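Local coordinates for protein FprA (Mycobacterium tuberculosis, PDB 1LQU) that probably transfers electrons from NADPH through its bound FAD to ferredoxin, and may thereby supply cytochrome P450 systems, at residues G121-V126 with L317-V322; R200-A205 with A228-I233; E40-P45 with A134-E139. All coordinates share one frame; numbering follows the deposited sequence.

Overall arrangement
Contacts 1 and 2 both lie in the NADPH-binding half and share the dinucleotide, whereas contact 3 lies at the FAD. Contact 1 is buried and built on backbone hydrogen bonds between parallel strands, with an arginine laid along one face. Contact 2, near the surface and about 23 Å from contact 1 between centres, joins two loops mainly by aliphatic side chains, with no hydrogen bond between them, while Arg200 beside it binds the 2'-phosphate. Contact 3 is partly buried and pairs loops through leucine and methionine side chains set against two histidine rings and a proline. It meets contact 1 where Phe138 packs on Val126; helix 125-132 starts in one contact and leads to the other.

Contact 1: residues G121-V126 with L317-V322; sequences GSIAAV and LVVRSV. With NDP (NADPH dihydro-nicotinamide-adenine-dinucleotide phosphate), chain I.
Arg320 lies along the edge strand 122-124, its CG placed between backbone N and carbonyl carbon (chi1 62°) and its chain extended from there to NE. This sets one face of the guanidinium over Ala124 CB, 3.8 Å from NE, offset toward the rim. Two waters in the guanidinium plane are held by NH1: one, 2.9 Å away, also donates to Ser122 OG and Ile123 O, the other to Ser122 O. NH2 makes a salt bridge with Asp109, while Ser122 OG is also hydrogen-bonded to Glu117 O. On the other face of the sheet, Ile123 CG1, turned to chi1 65°, meets Val319 CG2 at 4.0 Å, and Val319 CG1 comes within 3.5 Å of Ala125 N. The backbones pair in parallel register: Ile123 N reaches Val318 O at 2.9 Å, and Arg320 N returns to Ile123 O. Ala125 N then donates to Arg320 O at 2.8 Å, where the edge strand gives way to helix 125-132. Val322 continues to the NADPH adenine, its CG1 3.4 Å from C4A. These are neighbouring strands of the parallel sheet in the Rossmann-like NADPH-binding domain.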
loop_
_atom_site.group_PDB
_atom_site.type_symbol
_atom_site.label_atom_id
_atom_site.label_comp_id
_atom_site.label_asym_id
_atom_site.label_seq_id
_atom_site.Cartn_x
_atom_site.Cartn_y
_atom_site.Cartn_z
ATOM N N GLY A 121 -0.511 -8.358 19.921
ATOM C CA GLY A 121 -1.877 -7.963 19.687
ATOM C C GLY A 121 -2.041 -6.528 19.203
ATOM O O GLY A 121 -3.140 -6.140 18.857
ATOM N N SER A 122 -0.962 -5.747 19.226
ATOM C CA SER A 122 -0.957 -4.383 18.710
ATOM C C SER A 122 -0.056 -4.378 17.475
ATOM O O SER A 122 1.135 -4.609 17.584
ATOM C CB SER A 122 -0.437 -3.414 19.742
ATOM O OG SER A 122 -0.200 -2.132 19.182
ATOM N N ILE A 123 -0.663 -4.178 16.314
ATOM C CA ILE A 123 0.025 -4.268 15.040
ATOM C C ILE A 123 -0.394 -3.127 14.137
ATOM O O ILE A 123 -1.330 -2.401 14.433
ATOM C CB ILE A 123 -0.250 -5.646 14.341
ATOM C CG1 ILE A 123 -1.713 -5.798 13.964
ATOM C CG2 ILE A 123 0.195 -6.757 15.213
ATOM C CD1 ILE A 123 -2.038 -7.057 13.229
ATOM N N ALA A 124 0.330 -2.915 13.053
ATOM C CA ALA A 124 -0.050 -1.940 12.045
ATOM C C ALA A 124 -0.860 -2.605 10.966
ATOM O O ALA A 124 -0.731 -3.802 10.690
ATOM C CB ALA A 124 1.163 -1.293 11.426
ATOM N N ALA A 125 -1.657 -1.806 10.292
ATOM C CA ALA A 125 -2.359 -2.285 9.125
ATOM C C ALA A 125 -1.396 -2.768 8.049
ATOM O O ALA A 125 -1.669 -3.743 7.371
ATOM C CB ALA A 125 -3.320 -1.234 8.551
ATOM N N VAL A 126 -0.232 -2.131 7.930
ATOM C CA VAL A 126 0.763 -2.618 6.975
ATOM C C VAL A 126 1.013 -4.110 7.206
ATOM O O VAL A 126 1.038 -4.923 6.266
ATOM C CB VAL A 126 2.084 -1.842 7.114
ATOM C CG1 VAL A 126 3.116 -2.422 6.182
ATOM C CG2 VAL A 126 1.865 -0.349 6.852
ATOM N N LEU A 317 -7.268 -7.025 20.082
ATOM C CA LEU A 317 -6.476 -6.737 18.885
ATOM C C LEU A 317 -6.602 -5.240 18.663
ATOM O O LEU A 317 -7.723 -4.702 18.699
ATOM C CB LEU A 317 -7.037 -7.474 17.669
ATOM C CG LEU A 317 -6.343 -7.180 16.327
ATOM C CD1 LEU A 317 -4.902 -7.655 16.286
ATOM C CD2 LEU A 317 -7.173 -7.764 15.180
ATOM N N VAL A 318 -5.477 -4.570 18.421
ATOM C CA VAL A 318 -5.462 -3.167 18.018
ATOM C C VAL A 318 -4.645 -3.104 16.744
ATOM O O VAL A 318 -3.480 -3.523 16.714
ATOM C CB VAL A 318 -4.839 -2.244 19.077
ATOM C CG1 VAL A 318 -4.722 -0.841 18.529
ATOM C CG2 VAL A 318 -5.641 -2.274 20.353
ATOM N N VAL A 319 -5.271 -2.621 15.678
ATOM C CA VAL A 319 -4.598 -2.420 14.406
ATOM C C VAL A 319 -4.529 -0.915 14.178
ATOM O O VAL A 319 -5.555 -0.252 14.038
ATOM C CB VAL A 319 -5.333 -3.078 13.244
ATOM C CG1 VAL A 319 -4.577 -2.875 11.944
ATOM C CG2 VAL A 319 -5.537 -4.552 13.503
ATOM N N ARG A 320 -3.313 -0.372 14.096
ATOM C CA ARG A 320 -3.160 1.025 13.769
ATOM C C ARG A 320 -3.132 1.157 12.252
ATOM O O ARG A 320 -2.286 0.591 11.573
ATOM C CB ARG A 320 -1.921 1.647 14.414
ATOM C CG ARG A 320 -0.594 1.049 13.997
ATOM C CD ARG A 320 0.596 1.712 14.690
ATOM N NE ARG A 320 1.863 1.105 14.318
ATOM C CZ ARG A 320 2.369 0.024 14.873
ATOM N NH1 ARG A 320 1.713 -0.591 15.842
ATOM N NH2 ARG A 320 3.554 -0.433 14.485
ATOM N N SER A 321 -4.088 1.902 11.734
ATOM C CA SER A 321 -4.133 2.234 10.301
ATOM C C SER A 321 -3.994 3.734 10.170
ATOM O O SER A 321 -4.899 4.441 9.721
ATOM C CB SER A 321 -5.421 1.712 9.663
ATOM O OG SER A 321 -5.345 1.832 8.264
ATOM N N VAL A 322 -2.813 4.207 10.560
ATOM C CA VAL A 322 -2.531 5.624 10.608
ATOM C C VAL A 322 -1.555 6.044 9.544
ATOM O O VAL A 322 -0.917 7.093 9.629
ATOM C CB VAL A 322 -2.178 6.115 12.016
ATOM C CG1 VAL A 322 -3.368 5.823 12.938
ATOM C CG2 VAL A 322 -0.908 5.512 12.587
HETATM P PA NDP I . -5.030 7.891 4.752
HETATM O O1A NDP I . -6.156 7.877 3.814
HETATM O O2A NDP I . -4.061 9.014 4.670
HETATM O O5B NDP I . -5.646 7.813 6.220
HETATM C C5B NDP I . -4.795 7.871 7.323
HETATM C C4B NDP I . -5.626 8.052 8.566
HETATM O O4B NDP I . -4.785 7.973 9.738
HETATM C C3B NDP I . -6.321 9.402 8.643
HETATM O O3B NDP I . -7.659 9.197 9.094
HETATM C C2B NDP I . -5.508 10.153 9.694
HETATM O O2B NDP I . -6.229 11.130 10.404
HETATM C C1B NDP I . -5.175 9.016 10.598
HETATM N N9A NDP I . -4.112 9.254 11.558
HETATM C C8A NDP I . -2.808 9.641 11.294
HETATM N N7A NDP I . -2.118 9.713 12.433
HETATM C C5A NDP I . -2.973 9.372 13.452
HETATM C C6A NDP I . -2.814 9.254 14.817
HETATM N N6A NDP I . -1.637 9.394 15.450
HETATM N N1A NDP I . -3.907 8.878 15.558
HETATM C C2A NDP I . -5.106 8.629 14.939
HETATM N N3A NDP I . -5.310 8.735 13.605
HETATM C C4A NDP I . -4.223 9.083 12.899
HETATM O O3 NDP I . -4.148 6.558 4.663
HETATM P PN NDP I . -4.489 5.002 4.428
HETATM O O1N NDP I . -5.796 4.640 5.021
HETATM O O2N NDP I . -3.264 4.323 4.850
HETATM O O5D NDP I . -4.701 4.923 2.860
HETATM C C5D NDP I . -3.589 5.186 1.997
HETATM C C4D NDP I . -4.079 5.642 0.625
HETATM O O4D NDP I . -4.542 4.513 -0.140
HETATM C C3D NDP I . -5.232 6.617 0.733
HETATM O O3D NDP I . -5.129 7.597 -0.282
HETATM C C2D NDP I . -6.430 5.716 0.468
HETATM O O2D NDP I . -7.626 6.319 0.076
HETATM C C1D NDP I . -5.907 4.697 -0.482
HETATM N N1N NDP I . -6.603 3.492 -0.744
HETATM C C2N NDP I . -7.679 3.495 -1.582
HETATM C C3N NDP I . -8.664 2.530 -1.422
HETATM C C7N NDP I . -9.773 2.651 -2.332
HETATM O O7N NDP I . -9.867 3.639 -3.177
HETATM N N7N NDP I . -10.710 1.708 -2.259
HETATM C C4N NDP I . -8.555 1.454 -0.448
HETATM C C5N NDP I . -7.375 1.547 0.488
HETATM C C6N NDP I . -6.481 2.582 0.315
HETATM P P2B NDP I . -6.006 12.700 10.163
HETATM O O1X NDP I . -6.588 13.319 11.405
HETATM O O2X NDP I . -6.750 13.058 8.903
HETATM O O3X NDP I . -4.510 12.926 10.002
HETATM O O HOH W 1 -1.017 -0.737 16.911
HETATM O O HOH W 2 3.225 -2.696 17.108
HETATM O O HOH W 3 -0.744 0.905 8.722
#

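Contact 2: residues R200-A205 with A228-I233; sequences RGPLQA and AELDGI. With NDP (NADPH dihydro-nicotinamide-adenine-dinucleotide phosphate), chain I.
Ile233 packs against Pro202 and Leu203 with different branches. Its CD1 lies 3.9 Å from Pro202 CD, the two side chains crossing at about a right angle, while its CG2 meets Leu203 CD2 at 3.7 Å as those side chains run past each other in opposite directions. The chi1 of Ile233, -53°, sets CG1 anti to the carbonyl carbon and CG2 anti to the backbone N, dividing the branches between the two partners. Pro202 CG also approaches Glu229 O and, more distantly, Leu230 CD2. No hydrogen bond crosses between the segments.

Each loop is shaped from within. A type II turn from Leu230 to Ile233 presents the isoleucine, and a short 3-10 segment, 202-204, carries its partners. Gln204 folds back so that OE1 accepts from Gly201 N at 2.9 Å, in the carbonyl plane, and its CB sits 3.6 Å above the centre of the Arg200 guanidinium. That arginine, bent at chi3, grips the NADPH 2'-phosphate twice: NE donates to O1X and NH2 to O2X, each at 2.8 Å, while NH1 is hydrogen-bonded to Val302 O. Helix 243-256 touches Pro202 and Leu203 through Ile249. Neighbouring Arg199 is also hydrogen-bonded to the dinucleotide, consistent with a paired-arginine, basic site for the 2'-phosphate, as in NADP(H)-specific Rossmann-type domains.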
loop_
_atom_site.group_PDB
_atom_site.type_symbol
_atom_site.label_atom_id
_atom_site.label_comp_id
_atom_site.label_asym_id
_atom_site.label_seq_id
_atom_site.Cartn_x
_atom_site.Cartn_y
_atom_site.Cartn_z
ATOM N N ARG A 200 -10.035 12.962 14.505
ATOM C CA ARG A 200 -10.829 14.127 14.160
ATOM C C ARG A 200 -12.264 13.699 13.907
ATOM O O ARG A 200 -12.672 12.643 14.373
ATOM C CB ARG A 200 -10.189 14.907 13.028
ATOM C CG ARG A 200 -8.803 15.449 13.404
ATOM C CD ARG A 200 -8.224 16.461 12.432
ATOM N NE ARG A 200 -7.911 15.828 11.161
ATOM C CZ ARG A 200 -7.793 16.467 10.016
ATOM N NH1 ARG A 200 -7.968 17.779 9.942
ATOM N NH2 ARG A 200 -7.513 15.783 8.927
ATOM N N GLY A 201 -13.056 14.551 13.281
ATOM C CA GLY A 201 -14.454 14.238 13.089
ATOM C C GLY A 201 -14.814 13.698 11.738
ATOM O O GLY A 201 -13.955 13.531 10.864
ATOM N N PRO A 202 -16.102 13.433 11.534
ATOM C CA PRO A 202 -16.547 12.902 10.260
ATOM C C PRO A 202 -16.172 13.768 9.055
ATOM O O PRO A 202 -15.893 13.210 8.004
ATOM C CB PRO A 202 -18.059 12.806 10.431
ATOM C CG PRO A 202 -18.274 12.687 11.901
ATOM C CD PRO A 202 -17.195 13.517 12.515
ATOM N N LEU A 203 -16.161 15.087 9.199
ATOM C CA LEU A 203 -15.849 15.932 8.059
ATOM C C LEU A 203 -14.388 15.861 7.673
ATOM O O LEU A 203 -14.024 16.255 6.566
ATOM C CB LEU A 203 -16.191 17.383 8.323
ATOM C CG LEU A 203 -17.634 17.700 8.669
ATOM C CD1 LEU A 203 -17.828 19.196 8.628
ATOM C CD2 LEU A 203 -18.560 17.025 7.728
ATOM N N GLN A 204 -13.551 15.421 8.593
ATOM C CA GLN A 204 -12.120 15.297 8.342
ATOM C C GLN A 204 -11.713 13.890 7.919
ATOM O O GLN A 204 -10.536 13.618 7.716
ATOM C CB GLN A 204 -11.328 15.695 9.589
ATOM C CG GLN A 204 -11.431 17.150 9.946
ATOM C CD GLN A 204 -12.722 17.534 10.643
ATOM O OE1 GLN A 204 -13.235 16.793 11.483
ATOM N NE2 GLN A 204 -13.255 18.715 10.294
ATOM N N ALA A 205 -12.667 12.974 7.813
ATOM C CA ALA A 205 -12.329 11.603 7.491
ATOM C C ALA A 205 -11.710 11.531 6.104
ATOM O O ALA A 205 -12.072 12.262 5.190
ATOM C CB ALA A 205 -13.539 10.704 7.566
ATOM N N ALA A 228 -25.023 10.605 18.132
ATOM C CA ALA A 228 -24.240 11.656 18.759
ATOM C C ALA A 228 -22.953 11.966 17.987
ATOM O O ALA A 228 -22.415 13.048 18.101
ATOM C CB ALA A 228 -23.902 11.325 20.183
ATOM N N GLU A 229 -22.437 10.995 17.243
ATOM C CA GLU A 229 -21.242 11.222 16.436
ATOM C C GLU A 229 -21.470 12.260 15.351
ATOM O O GLU A 229 -20.517 12.789 14.794
ATOM C CB GLU A 229 -20.802 9.909 15.771
ATOM C CG GLU A 229 -20.432 8.813 16.762
ATOM C CD GLU A 229 -19.175 9.061 17.554
ATOM O OE1 GLU A 229 -18.285 9.750 17.074
ATOM O OE2 GLU A 229 -19.069 8.528 18.678
ATOM N N LEU A 230 -22.730 12.543 15.033
ATOM C CA LEU A 230 -23.072 13.509 14.013
ATOM C C LEU A 230 -23.552 14.841 14.597
ATOM O O LEU A 230 -23.881 15.751 13.861
ATOM C CB LEU A 230 -24.100 12.941 13.040
ATOM C CG LEU A 230 -23.524 11.775 12.223
ATOM C CD1 LEU A 230 -24.601 10.990 11.548
ATOM C CD2 LEU A 230 -22.535 12.280 11.190
ATOM N N ASP A 231 -23.603 14.950 15.913
ATOM C CA ASP A 231 -24.009 16.226 16.501
ATOM C C ASP A 231 -22.955 17.258 16.146
ATOM O O ASP A 231 -21.767 17.023 16.275
ATOM C CB ASP A 231 -24.149 16.090 18.024
ATOM C CG ASP A 231 -24.618 17.346 18.687
ATOM O OD1 ASP A 231 -25.312 18.180 18.030
ATOM O OD2 ASP A 231 -24.358 17.511 19.901
ATOM N N GLY A 232 -23.401 18.414 15.674
ATOM C CA GLY A 232 -22.493 19.463 15.260
ATOM C C GLY A 232 -21.915 19.277 13.870
ATOM O O GLY A 232 -21.096 20.094 13.447
ATOM N N ILE A 233 -22.333 18.214 13.185
ATOM C CA ILE A 233 -21.817 17.891 11.855
ATOM C C ILE A 233 -22.928 18.246 10.894
ATOM O O ILE A 233 -23.982 17.599 10.897
ATOM C CB ILE A 233 -21.455 16.413 11.770
ATOM C CG1 ILE A 233 -20.510 15.994 12.914
ATOM C CG2 ILE A 233 -20.867 16.078 10.409
ATOM C CD1 ILE A 233 -19.269 16.795 13.033
HETATM P PA NDP I . -5.030 7.891 4.752
HETATM O O1A NDP I . -6.156 7.877 3.814
HETATM O O2A NDP I . -4.061 9.014 4.670
HETATM O O5B NDP I . -5.646 7.813 6.220
HETATM C C5B NDP I . -4.795 7.871 7.323
HETATM C C4B NDP I . -5.626 8.052 8.566
HETATM O O4B NDP I . -4.785 7.973 9.738
HETATM C C3B NDP I . -6.321 9.402 8.643
HETATM O O3B NDP I . -7.659 9.197 9.094
HETATM C C2B NDP I . -5.508 10.153 9.694
HETATM O O2B NDP I . -6.229 11.130 10.404
HETATM C C1B NDP I . -5.175 9.016 10.598
HETATM N N9A NDP I . -4.112 9.254 11.558
HETATM C C8A NDP I . -2.808 9.641 11.294
HETATM N N7A NDP I . -2.118 9.713 12.433
HETATM C C5A NDP I . -2.973 9.372 13.452
HETATM C C6A NDP I . -2.814 9.254 14.817
HETATM N N6A NDP I . -1.637 9.394 15.450
HETATM N N1A NDP I . -3.907 8.878 15.558
HETATM C C2A NDP I . -5.106 8.629 14.939
HETATM N N3A NDP I . -5.310 8.735 13.605
HETATM C C4A NDP I . -4.223 9.083 12.899
HETATM O O3 NDP I . -4.148 6.558 4.663
HETATM P PN NDP I . -4.489 5.002 4.428
HETATM O O1N NDP I . -5.796 4.640 5.021
HETATM O O2N NDP I . -3.264 4.323 4.850
HETATM O O5D NDP I . -4.701 4.923 2.860
HETATM C C5D NDP I . -3.589 5.186 1.997
HETATM C C4D NDP I . -4.079 5.642 0.625
HETATM O O4D NDP I . -4.542 4.513 -0.140
HETATM C C3D NDP I . -5.232 6.617 0.733
HETATM O O3D NDP I . -5.129 7.597 -0.282
HETATM C C2D NDP I . -6.430 5.716 0.468
HETATM O O2D NDP I . -7.626 6.319 0.076
HETATM C C1D NDP I . -5.907 4.697 -0.482
HETATM N N1N NDP I . -6.603 3.492 -0.744
HETATM C C2N NDP I . -7.679 3.495 -1.582
HETATM C C3N NDP I . -8.664 2.530 -1.422
HETATM C C7N NDP I . -9.773 2.651 -2.332
HETATM O O7N NDP I . -9.867 3.639 -3.177
HETATM N N7N NDP I . -10.710 1.708 -2.259
HETATM C C4N NDP I . -8.555 1.454 -0.448
HETATM C C5N NDP I . -7.375 1.547 0.488
HETATM C C6N NDP I . -6.481 2.582 0.315
HETATM P P2B NDP I . -6.006 12.700 10.163
HETATM O O1X NDP I . -6.588 13.319 11.405
HETATM O O2X NDP I . -6.750 13.058 8.903
HETATM O O3X NDP I . -4.510 12.926 10.002
#

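Contact 3: residues E40-P45 with A134-E139. With FAD (flavin-adenine dinucleotide), chain H.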
loop_
_atom_site.group_PDB
_atom_site.type_symbol
_atom_site.label_atom_id
_atom_site.label_comp_id
_atom_site.label_asym_id
_atom_site.label_seq_id
_atom_site.Cartn_x
_atom_site.Cartn_y
_atom_site.Cartn_z
ATOM N N GLU A 40 12.817 -5.782 -8.809
ATOM C CA GLU A 40 11.779 -5.877 -7.788
ATOM C C GLU A 40 12.230 -6.762 -6.661
ATOM O O GLU A 40 12.716 -7.859 -6.883
ATOM C CB GLU A 40 10.503 -6.438 -8.431
ATOM C CG GLU A 40 9.454 -6.986 -7.464
ATOM C CD GLU A 40 8.927 -5.946 -6.483
ATOM O OE1 GLU A 40 8.616 -4.807 -6.930
ATOM O OE2 GLU A 40 8.842 -6.267 -5.282
ATOM N N MET A 41 12.000 -6.299 -5.433
ATOM C CA MET A 41 12.377 -7.014 -4.239
ATOM C C MET A 41 11.740 -8.375 -4.085
ATOM O O MET A 41 12.384 -9.320 -3.670
ATOM C CB MET A 41 12.033 -6.108 -3.036
ATOM C CG MET A 41 11.763 -6.678 -1.732
ATOM S SD MET A 41 11.728 -5.365 -0.524
ATOM C CE MET A 41 10.036 -4.874 -0.366
ATOM N N LEU A 42 10.458 -8.464 -4.399
ATOM C CA LEU A 42 9.726 -9.716 -4.297
ATOM C C LEU A 42 9.883 -10.530 -5.569
ATOM O O LEU A 42 10.245 -10.009 -6.621
ATOM C CB LEU A 42 8.251 -9.423 -4.064
ATOM C CG LEU A 42 7.938 -8.592 -2.825
ATOM C CD1 LEU A 42 6.435 -8.355 -2.734
ATOM C CD2 LEU A 42 8.469 -9.251 -1.563
ATOM N N PRO A 43 9.582 -11.822 -5.519
ATOM C CA PRO A 43 9.545 -12.611 -6.746
ATOM C C PRO A 43 8.409 -12.223 -7.700
ATOM O O PRO A 43 8.456 -12.584 -8.878
ATOM C CB PRO A 43 9.324 -14.050 -6.223
ATOM C CG PRO A 43 9.854 -14.007 -4.851
ATOM C CD PRO A 43 9.459 -12.669 -4.330
ATOM N N THR A 44 7.421 -11.502 -7.196
ATOM C CA THR A 44 6.198 -11.197 -7.921
ATOM C C THR A 44 6.086 -9.699 -8.134
ATOM O O THR A 44 6.417 -8.918 -7.239
ATOM C CB THR A 44 4.975 -11.654 -7.091
ATOM O OG1 THR A 44 5.004 -10.977 -5.817
ATOM C CG2 THR A 44 5.038 -13.133 -6.799
ATOM N N PRO A 45 5.593 -9.294 -9.300
ATOM C CA PRO A 45 5.390 -7.884 -9.609
ATOM C C PRO A 45 4.072 -7.380 -9.051
ATOM O O PRO A 45 3.276 -8.102 -8.454
ATOM C CB PRO A 45 5.387 -7.883 -11.143
ATOM C CG PRO A 45 4.673 -9.166 -11.448
ATOM C CD PRO A 45 5.209 -10.143 -10.438
ATOM N N ALA A 134 -0.827 -12.370 1.838
ATOM C CA ALA A 134 0.254 -13.311 1.540
ATOM C C ALA A 134 1.538 -12.678 1.050
ATOM O O ALA A 134 2.301 -13.278 0.307
ATOM C CB ALA A 134 -0.201 -14.402 0.566
ATOM N N HIS A 135 1.808 -11.474 1.525
ATOM C CA HIS A 135 3.096 -10.842 1.268
ATOM C C HIS A 135 4.146 -11.616 2.062
ATOM O O HIS A 135 3.991 -11.788 3.267
ATOM C CB HIS A 135 3.040 -9.389 1.753
ATOM C CG HIS A 135 4.253 -8.588 1.406
ATOM N ND1 HIS A 135 5.529 -8.955 1.771
ATOM C CD2 HIS A 135 4.359 -7.425 0.721
ATOM C CE1 HIS A 135 6.368 -8.036 1.312
ATOM N NE2 HIS A 135 5.687 -7.089 0.686
ATOM N N PRO A 136 5.217 -12.077 1.419
ATOM C CA PRO A 136 6.145 -12.951 2.123
ATOM C C PRO A 136 6.841 -12.330 3.323
ATOM O O PRO A 136 7.286 -13.057 4.183
ATOM C CB PRO A 136 7.146 -13.368 1.027
ATOM C CG PRO A 136 6.860 -12.568 -0.086
ATOM C CD PRO A 136 5.545 -11.909 0.009
ATOM N N HIS A 137 6.939 -11.027 3.410
ATOM C CA HIS A 137 7.587 -10.414 4.550
ATOM C C HIS A 137 6.711 -10.396 5.791
ATOM O O HIS A 137 7.184 -10.067 6.851
ATOM C CB HIS A 137 8.012 -8.986 4.244
ATOM C CG HIS A 137 9.070 -8.901 3.204
ATOM N ND1 HIS A 137 9.627 -7.709 2.828
ATOM C CD2 HIS A 137 9.638 -9.856 2.434
ATOM C CE1 HIS A 137 10.539 -7.943 1.897
ATOM N NE2 HIS A 137 10.572 -9.239 1.651
ATOM N N PHE A 138 5.456 -10.797 5.646
ATOM C CA PHE A 138 4.478 -10.699 6.728
ATOM C C PHE A 138 3.845 -12.046 7.033
ATOM O O PHE A 138 2.801 -12.110 7.683
ATOM C CB PHE A 138 3.416 -9.652 6.343
ATOM C CG PHE A 138 4.013 -8.278 6.177
ATOM C CD1 PHE A 138 4.329 -7.492 7.265
ATOM C CD2 PHE A 138 4.345 -7.800 4.934
ATOM C CE1 PHE A 138 4.889 -6.272 7.093
ATOM C CE2 PHE A 138 4.928 -6.572 4.770
ATOM C CZ PHE A 138 5.192 -5.815 5.831
ATOM N N GLU A 139 4.467 -13.135 6.593
ATOM C CA GLU A 139 3.876 -14.449 6.746
ATOM C C GLU A 139 3.683 -14.835 8.208
ATOM O O GLU A 139 2.768 -15.562 8.535
ATOM C CB GLU A 139 4.749 -15.501 6.061
ATOM C CG GLU A 139 4.029 -16.824 5.913
ATOM C CD GLU A 139 4.895 -17.993 5.543
ATOM O OE1 GLU A 139 6.139 -17.875 5.553
ATOM O OE2 GLU A 139 4.307 -19.046 5.215
HETATM P PA FAD H . 3.795 0.090 -4.428
HETATM O O1A FAD H . 3.944 -0.089 -2.972
HETATM O O2A FAD H . 2.561 -0.372 -5.106
HETATM O O5B FAD H . 5.009 -0.619 -5.175
HETATM C C5B FAD H . 6.322 -0.516 -4.622
HETATM C C4B FAD H . 7.125 -1.713 -5.136
HETATM O O4B FAD H . 8.509 -1.480 -4.857
HETATM C C3B FAD H . 6.765 -3.059 -4.491
HETATM O O3B FAD H . 6.550 -4.083 -5.443
HETATM C C2B FAD H . 7.949 -3.332 -3.577
HETATM O O2B FAD H . 8.186 -4.681 -3.245
HETATM C C1B FAD H . 9.087 -2.678 -4.370
HETATM N N9A FAD H . 10.259 -2.327 -3.573
HETATM C C8A FAD H . 10.272 -1.623 -2.397
HETATM N N7A FAD H . 11.527 -1.457 -1.975
HETATM C C5A FAD H . 12.344 -2.102 -2.887
HETATM C C6A FAD H . 13.716 -2.266 -2.923
HETATM N N6A FAD H . 14.562 -1.734 -2.025
HETATM N N1A FAD H . 14.228 -2.944 -3.991
HETATM C C2A FAD H . 13.390 -3.428 -4.939
HETATM N N3A FAD H . 12.044 -3.309 -4.930
HETATM C C4A FAD H . 11.545 -2.627 -3.891
HETATM N N1 FAD H . -5.777 2.029 -4.721
HETATM C C2 FAD H . -6.901 1.895 -5.460
HETATM O O2 FAD H . -7.056 2.557 -6.493
HETATM N N3 FAD H . -7.873 1.013 -5.044
HETATM C C4 FAD H . -7.734 0.212 -3.938
HETATM O O4 FAD H . -8.648 -0.604 -3.636
HETATM C C4X FAD H . -6.551 0.325 -3.220
HETATM N N5 FAD H . -6.308 -0.495 -2.139
HETATM C C5X FAD H . -5.179 -0.263 -1.362
HETATM C C6 FAD H . -4.996 -0.960 -0.192
HETATM C C7 FAD H . -3.936 -0.745 0.667
HETATM C C7M FAD H . -3.777 -1.585 1.910
HETATM C C8 FAD H . -3.030 0.251 0.315
HETATM C C8M FAD H . -1.870 0.554 1.199
HETATM C C9 FAD H . -3.194 0.976 -0.863
HETATM C C9A FAD H . -4.270 0.746 -1.698
HETATM N N10 FAD H . -4.467 1.471 -2.878
HETATM C C10 FAD H . -5.591 1.254 -3.617
HETATM C "C1'" FAD H . -3.489 2.507 -3.326
HETATM C "C2'" FAD H . -2.410 1.886 -4.209
HETATM O "O2'" FAD H . -1.990 0.701 -3.601
HETATM C "C3'" FAD H . -1.240 2.874 -4.396
HETATM O "O3'" FAD H . -1.679 4.065 -5.026
HETATM C "C4'" FAD H . -0.106 2.355 -5.261
HETATM O "O4'" FAD H . 0.101 0.958 -5.132
HETATM C "C5'" FAD H . 1.196 3.091 -4.943
HETATM O "O5'" FAD H . 2.104 2.677 -5.948
HETATM P P FAD H . 3.687 2.729 -5.797
HETATM O O1P FAD H . 4.193 2.266 -7.106
HETATM O O2P FAD H . 4.186 4.030 -5.270
HETATM O O3P FAD H . 4.055 1.662 -4.652
#
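With chi1 at -58°, Leu42 has CG anti to its carbonyl carbon, and its two methyl groups reach the facing loop, where His135, with CG anti to its backbone N (chi1 -174°), turns its ring toward the leucine. The leucine and this histidine cross at about a right angle: CD1 lies over the imidazole face in a CH-pi contact, 4.1 Å from the centroid of His135. CD2 meets Pro136 CG at 4.0 Å and makes a second, off-centre CH-pi contact with His137. Met41, extended until its bend at chi3, brings SD to the edge of the His137 ring, 3.7 Å from CE1, a sulfur-aromatic contact.

The His135 ring is held by the backbone N-H of His137, which donates to ND1 at 3.0 Å in the ring plane. Phe138 CE2 sits over the centre of the His135 ring. In segment 40-45, Glu40 accepts both hydroxyls of the FAD adenosine ribose: OE1 from O3B at 2.6 Å and OE2 from O2B at 2.7 Å, OE1 also being hydrogen-bonded to Ser11 OG. OE2 also takes the N-H of Leu42 on its anti side, linking the ribose grip to the leucine that packs on the histidines.

The loop 40-45 follows strand 34-40 of the FAD-side sheet. Segment 134-139 follows helix 125-132, which Ala134 closes in a Schellman motif; helices 420-434 and 447-454 pack against Pro43 and Thr44.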